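Local coordinates for flagellar motor switch protein FliG (Helicobacter pylori 26695, PDB 5WUJ) that forms part of the flagellar motor switch complex, which contacts chemotaxis proteins and motor components that set the direction of rotation, and is required for flagellum synthesis and motility, at residues 5-8 / 9-12; 85-88 / 89-93. All coordinates share one frame; numbering follows the deposited sequence.

Contact 1 (5-8 / 9-12); sequences AQLD and ELSM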
ATOM      1  N   ALA B   5      10.614  13.746  -1.003  1.00 60.57           N
ATOM      2  CA  ALA B   5      10.079  14.748  -1.919  1.00 66.42           C
ATOM      3  C   ALA B   5       9.366  14.084  -3.086  1.00 64.63           C
ATOM      4  O   ALA B   5       8.273  14.502  -3.484  1.00 65.06           O
ATOM      5  CB  ALA B   5      11.196  15.659  -2.427  1.00 66.21           C
ATOM      6  N   GLN B   6       9.979  13.041  -3.647  1.00 56.71           N
ATOM      7  CA  GLN B   6       9.349  12.339  -4.755  1.00 55.30           C
ATOM      8  C   GLN B   6       8.080  11.612  -4.308  1.00 44.81           C
ATOM      9  O   GLN B   6       7.120  11.516  -5.080  1.00 42.39           O
ATOM     10  CB  GLN B   6      10.359  11.381  -5.383  1.00 63.53           C
ATOM     11  CG  GLN B   6       9.871  10.698  -6.647  1.00 72.55           C
ATOM     12  CD  GLN B   6      10.603   9.396  -6.924  1.00 77.87           C
ATOM     13  OE1 GLN B   6      11.749   9.211  -6.499  1.00 77.25           O
ATOM     14  NE2 GLN B   6       9.937   8.477  -7.626  1.00 75.52           N
ATOM     15  N   LEU B   7       8.034  11.144  -3.055  1.00 45.28           N
ATOM     16  CA  LEU B   7       6.856  10.424  -2.572  1.00 39.71           C
ATOM     17  C   LEU B   7       5.660  11.353  -2.389  1.00 40.92           C
ATOM     18  O   LEU B   7       4.519  10.962  -2.662  1.00 39.08           O
ATOM     19  CB  LEU B   7       7.170   9.711  -1.257  1.00 44.60           C
ATOM     20  CG  LEU B   7       5.971   9.303  -0.391  1.00 44.34           C
ATOM     21  CD1 LEU B   7       5.159   8.171  -1.036  1.00 39.09           C
ATOM     22  CD2 LEU B   7       6.433   8.913   1.007  1.00 45.44           C
ATOM     23  N   ASP B   8       5.893  12.582  -1.923  1.00 47.51           N
ATOM     24  CA  ASP B   8       4.785  13.492  -1.660  1.00 56.99           C
ATOM     25  C   ASP B   8       4.224  14.134  -2.918  1.00 54.17           C
ATOM     26  O   ASP B   8       3.176  14.783  -2.845  1.00 57.06           O
ATOM     27  CB  ASP B   8       5.214  14.585  -0.683  1.00 71.09           C
ATOM     28  CG  ASP B   8       5.731  14.019   0.615  1.00 79.16           C
ATOM     29  OD1 ASP B   8       5.248  12.939   1.029  1.00 78.10           O
ATOM     30  OD2 ASP B   8       6.624  14.651   1.215  1.00 86.13           O
ATOM     31  N   GLU B   9       4.883  13.974  -4.061  1.00 49.25           N
ATOM     32  CA  GLU B   9       4.374  14.512  -5.311  1.00 56.76           C
ATOM     33  C   GLU B   9       3.814  13.428  -6.223  1.00 50.34           C
ATOM     34  O   GLU B   9       3.428  13.719  -7.358  1.00 45.83           O
ATOM     35  CB  GLU B   9       5.468  15.308  -6.021  1.00 72.97           C
ATOM     36  CG  GLU B   9       5.821  16.617  -5.315  1.00 85.08           C
ATOM     37  CD  GLU B   9       4.654  17.598  -5.277  1.00 95.88           C
ATOM     38  OE1 GLU B   9       4.579  18.399  -4.321  1.00101.82           O
ATOM     39  OE2 GLU B   9       3.808  17.566  -6.199  1.00 95.97           O
ATOM     40  N   LEU B  10       3.764  12.185  -5.756  1.00 44.68           N
ATOM     41  CA  LEU B  10       3.070  11.141  -6.499  1.00 36.56           C
ATOM     42  C   LEU B  10       1.571  11.410  -6.493  1.00 32.23           C
ATOM     43  O   LEU B  10       0.979  11.665  -5.444  1.00 33.15           O
ATOM     44  CB  LEU B  10       3.346   9.767  -5.893  1.00 30.47           C
ATOM     45  CG  LEU B  10       4.739   9.175  -6.054  1.00 36.74           C
ATOM     46  CD1 LEU B  10       4.785   7.877  -5.273  1.00 39.27           C
ATOM     47  CD2 LEU B  10       5.082   8.953  -7.528  1.00 34.88           C
ATOM     48  N   SER B  11       0.953  11.365  -7.662  1.00 31.52           N
ATOM     49  CA  SER B  11      -0.494  11.401  -7.664  1.00 34.44           C
ATOM     50  C   SER B  11      -1.036  10.105  -7.077  1.00 29.67           C
ATOM     51  O   SER B  11      -0.320   9.102  -6.913  1.00 33.75           O
ATOM     52  CB  SER B  11      -1.024  11.603  -9.077  1.00 40.08           C
ATOM     53  OG  SER B  11      -0.629  12.877  -9.547  1.00 47.53           O
ATOM     54  N   MET B  12      -2.325  10.130  -6.749  1.00 28.99           N
ATOM     55  CA  MET B  12      -2.967   8.930  -6.230  1.00 28.08           C
ATOM     56  C   MET B  12      -2.935   7.807  -7.269  1.00 33.94           C
ATOM     57  O   MET B  12      -2.761   6.629  -6.930  1.00 33.12           O
ATOM     58  CB  MET B  12      -4.394   9.271  -5.793  1.00 28.09           C
ATOM     59  CG  MET B  12      -5.187   8.094  -5.268  1.00 40.59           C
ATOM     60  SD  MET B  12      -4.340   7.227  -3.916  1.00 48.83           S
ATOM     61  CE  MET B  12      -4.674   8.299  -2.529  1.00 42.90           C
TER
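Leu10 lies against the C-terminal part of helix 2-8, where its branch meets the carbonyl oxygens of Gln6 and Leu7. Its CB lies 3.6 Å from the carbonyl O of Leu7. CG moves in between two carbonyls, 3.5 Å from Gln6 O and slightly farther from Leu7 O. Beyond the branch the methyls part: CD1 stays near Leu7 O and also touches CD1 of Leu7, methyl to methyl at 4.3 Å, whereas CD2 passes Gln6 O. CG lies beside the backbone N of Leu10 (chi1 -71°); that N itself gives a long, weak hydrogen bond to Leu7 O, 3.4 Å away. The N of Glu9 divides itself between Ala5 O and Gln6 O, each 3.5 Å away and each a weak bond. The Glu9 side chain bends at chi2 (-64°), with CG 3.7 Å from Ala5 O.

Leu10 is buried: outside the turn it packs on Ile57 of helix 55-71 and on Lys15 and Ile18 of helix 12-23, while Leu7 rests on Ala60. The backbone of Ser11 and Met12 then runs on into helix 12-23, where Met12 N bonds an acidic side chain of another protein chain. Weak backbone bonds and a buried leucine thus hold the connection between helix 2-8 and helix 12-23 in the all-helical N-terminal domain of FliG.

Contact 2 (85-88 / 89-93); sequences ELLT and RTLGS
The last two turns of helix 79-91, in the N-terminal domain of FliG, run from Glu85 to Leu91 and break at Gly92, directly before helix 93-104. Regular i to i+4 bonds carry them: Arg89 N to Glu85 O, Thr90 N to Leu86 O and Leu91 N to Leu87 O, followed by a weak one from Gly92 N to Thr88 O (3.0 Å). Thr90 adds a side-chain bond. With chi1 at 48° its OG1 stands between its own N and carbonyl carbon and donates to Leu86 O at 2.8 Å, coming from above the carbonyl plane, 36° out of it. Thr90 N reaches the same oxygen at 3.0 Å, closer to the plane, so Leu86 O is gripped twice.

Arg89 leans back along the helix and bends at chi3. Its CG lies 3.5 Å from Glu85 O, and that oxygen and CA of Leu86 sit off-centre over one guanidinium face. NH1 stays 4.4 Å from OE1 of Glu85, beyond salt-bridge distance; a water joins them, donating to OE1 and accepting from NH1 at 3.0 Å.

On another side Leu87 and Leu91 run alongside each other in the same direction, with CD2 of Leu87 3.8 Å from CD1 of Leu91. Leu87 also packs on Ala96, Val99 and Met100 of helix 93-104. The OG1 of Thr88 bonds back to Arg84 O, and its CG2 lies 4.0 Å from OG of Ser93. Gly92 leaves helical geometry at a phi of 84°, a region readily open to glycine, and so ends the helix.

The Arg89-Glu85 pair is water-mediated, not a direct salt bridge, and the positive charge may partly offset that of Glu85, whose other oxygen lies close to the Glu81 carboxylate.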
ATOM      1  N   GLU B  85       3.396   0.604  13.028  1.00 31.94           N
ATOM      2  CA  GLU B  85       3.531   1.722  12.095  1.00 36.42           C
ATOM      3  C   GLU B  85       2.953   3.004  12.676  1.00 32.48           C
ATOM      4  O   GLU B  85       3.562   4.075  12.561  1.00 34.16           O
ATOM      5  CB  GLU B  85       2.833   1.398  10.774  1.00 33.35           C
ATOM      6  CG  GLU B  85       3.465   0.256  10.007  1.00 34.40           C
ATOM      7  CD  GLU B  85       2.622  -0.192   8.813  1.00 39.17           C
ATOM      8  OE1 GLU B  85       1.666   0.524   8.442  1.00 41.58           O
ATOM      9  OE2 GLU B  85       2.914  -1.268   8.253  1.00 38.06           O
ATOM     10  N   LEU B  86       1.776   2.911  13.297  1.00 24.79           N
ATOM     11  CA  LEU B  86       1.148   4.081  13.905  1.00 26.72           C
ATOM     12  C   LEU B  86       2.029   4.686  15.001  1.00 28.86           C
ATOM     13  O   LEU B  86       2.261   5.903  15.029  1.00 27.48           O
ATOM     14  CB  LEU B  86      -0.208   3.685  14.477  1.00 27.14           C
ATOM     15  CG  LEU B  86      -0.962   4.764  15.254  1.00 39.16           C
ATOM     16  CD1 LEU B  86      -1.324   5.919  14.326  1.00 31.48           C
ATOM     17  CD2 LEU B  86      -2.219   4.183  15.898  1.00 42.84           C
ATOM     18  N   LEU B  87       2.498   3.853  15.936  1.00 29.64           N
ATOM     19  CA  LEU B  87       3.273   4.367  17.065  1.00 28.66           C
ATOM     20  C   LEU B  87       4.615   4.920  16.611  1.00 31.87           C
ATOM     21  O   LEU B  87       5.102   5.914  17.164  1.00 30.50           O
ATOM     22  CB  LEU B  87       3.470   3.270  18.104  1.00 28.17           C
ATOM     23  CG  LEU B  87       2.144   2.845  18.729  1.00 35.39           C
ATOM     24  CD1 LEU B  87       2.209   1.433  19.297  1.00 32.13           C
ATOM     25  CD2 LEU B  87       1.707   3.844  19.794  1.00 34.32           C
ATOM     26  N   THR B  88       5.211   4.314  15.589  1.00 23.78           N
ATOM     27  CA  THR B  88       6.450   4.851  15.045  1.00 36.95           C
ATOM     28  C   THR B  88       6.228   6.225  14.423  1.00 34.94           C
ATOM     29  O   THR B  88       7.061   7.126  14.568  1.00 35.46           O
ATOM     30  CB  THR B  88       7.023   3.865  14.025  1.00 35.78           C
ATOM     31  OG1 THR B  88       7.310   2.627  14.688  1.00 34.37           O
ATOM     32  CG2 THR B  88       8.287   4.410  13.392  1.00 36.43           C
ATOM     33  N   ARG B  89       5.111   6.413  13.728  1.00 36.86           N
ATOM     34  CA  ARG B  89       4.837   7.730  13.163  1.00 38.26           C
ATOM     35  C   ARG B  89       4.579   8.756  14.259  1.00 38.49           C
ATOM     36  O   ARG B  89       5.015   9.907  14.156  1.00 38.84           O
ATOM     37  CB  ARG B  89       3.648   7.665  12.210  1.00 34.30           C
ATOM     38  CG  ARG B  89       3.983   7.079  10.856  1.00 37.57           C
ATOM     39  CD  ARG B  89       2.929   7.455   9.827  1.00 40.65           C
ATOM     40  NE  ARG B  89       1.619   6.905  10.164  1.00 41.94           N
ATOM     41  CZ  ARG B  89       1.210   5.682   9.832  1.00 39.79           C
ATOM     42  NH1 ARG B  89       2.009   4.871   9.147  1.00 36.14           N
ATOM     43  NH2 ARG B  89      -0.001   5.272  10.186  1.00 35.81           N
ATOM     44  N   THR B  90       3.892   8.354  15.328  1.00 29.44           N
ATOM     45  CA  THR B  90       3.465   9.321  16.323  1.00 33.46           C
ATOM     46  C   THR B  90       4.480   9.505  17.444  1.00 40.49           C
ATOM     47  O   THR B  90       4.633  10.622  17.946  1.00 41.56           O
ATOM     48  CB  THR B  90       2.103   8.909  16.889  1.00 33.35           C
ATOM     49  OG1 THR B  90       2.127   7.526  17.251  1.00 33.81           O
ATOM     50  CG2 THR B  90       1.029   9.114  15.823  1.00 35.27           C
ATOM     51  N   LEU B  91       5.195   8.451  17.834  1.00 31.66           N
ATOM     52  CA  LEU B  91       6.122   8.535  18.951  1.00 36.61           C
ATOM     53  C   LEU B  91       7.586   8.462  18.543  1.00 42.56           C
ATOM     54  O   LEU B  91       8.455   8.769  19.368  1.00 40.45           O
ATOM     55  CB  LEU B  91       5.829   7.413  19.956  1.00 35.58           C
ATOM     56  CG  LEU B  91       4.389   7.322  20.466  1.00 36.69           C
ATOM     57  CD1 LEU B  91       4.238   6.132  21.405  1.00 33.92           C
ATOM     58  CD2 LEU B  91       3.956   8.613  21.158  1.00 34.60           C
ATOM     59  N   GLY B  92       7.889   8.080  17.309  1.00 50.30           N
ATOM     60  CA  GLY B  92       9.253   7.777  16.937  1.00 51.94           C
ATOM     61  C   GLY B  92       9.635   6.349  17.292  1.00 56.32           C
ATOM     62  O   GLY B  92       8.986   5.681  18.098  1.00 55.14           O
ATOM     63  N   SER B  93      10.736   5.893  16.685  1.00 57.46           N
ATOM     64  CA  SER B  93      11.084   4.472  16.711  1.00 57.15           C
ATOM     65  C   SER B  93      11.264   3.941  18.130  1.00 55.44           C
ATOM     66  O   SER B  93      10.808   2.834  18.449  1.00 53.56           O
ATOM     67  CB  SER B  93      12.360   4.231  15.905  1.00 64.45           C
ATOM     68  OG  SER B  93      12.063   3.947  14.552  1.00 67.66           O
TER
HETATM   69  O   HOH W   1       0.143   2.740   8.109  1.00 34.81           O

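How the contacts relate
Contacts 1 and 2 both sit where a helix of this all-helical domain ends and the chain turns into the next one: contact 1 at the end of helix 2-8, contact 2 at the end of helix 79-91. Their centres are 21 Å apart and their nearest atoms about 10 Å, so they do not touch. Helix 55-71 is common to both, meeting side chains of 5-8 and 9-12 in contact 1 and Glu85 in contact 2. The two ends differ in kind, a loop at 9-12 reached through weak bonds against an abrupt break at Gly92. Another protein chain packs near both, on Ser11 and Met12 of 9-12 and on Glu85.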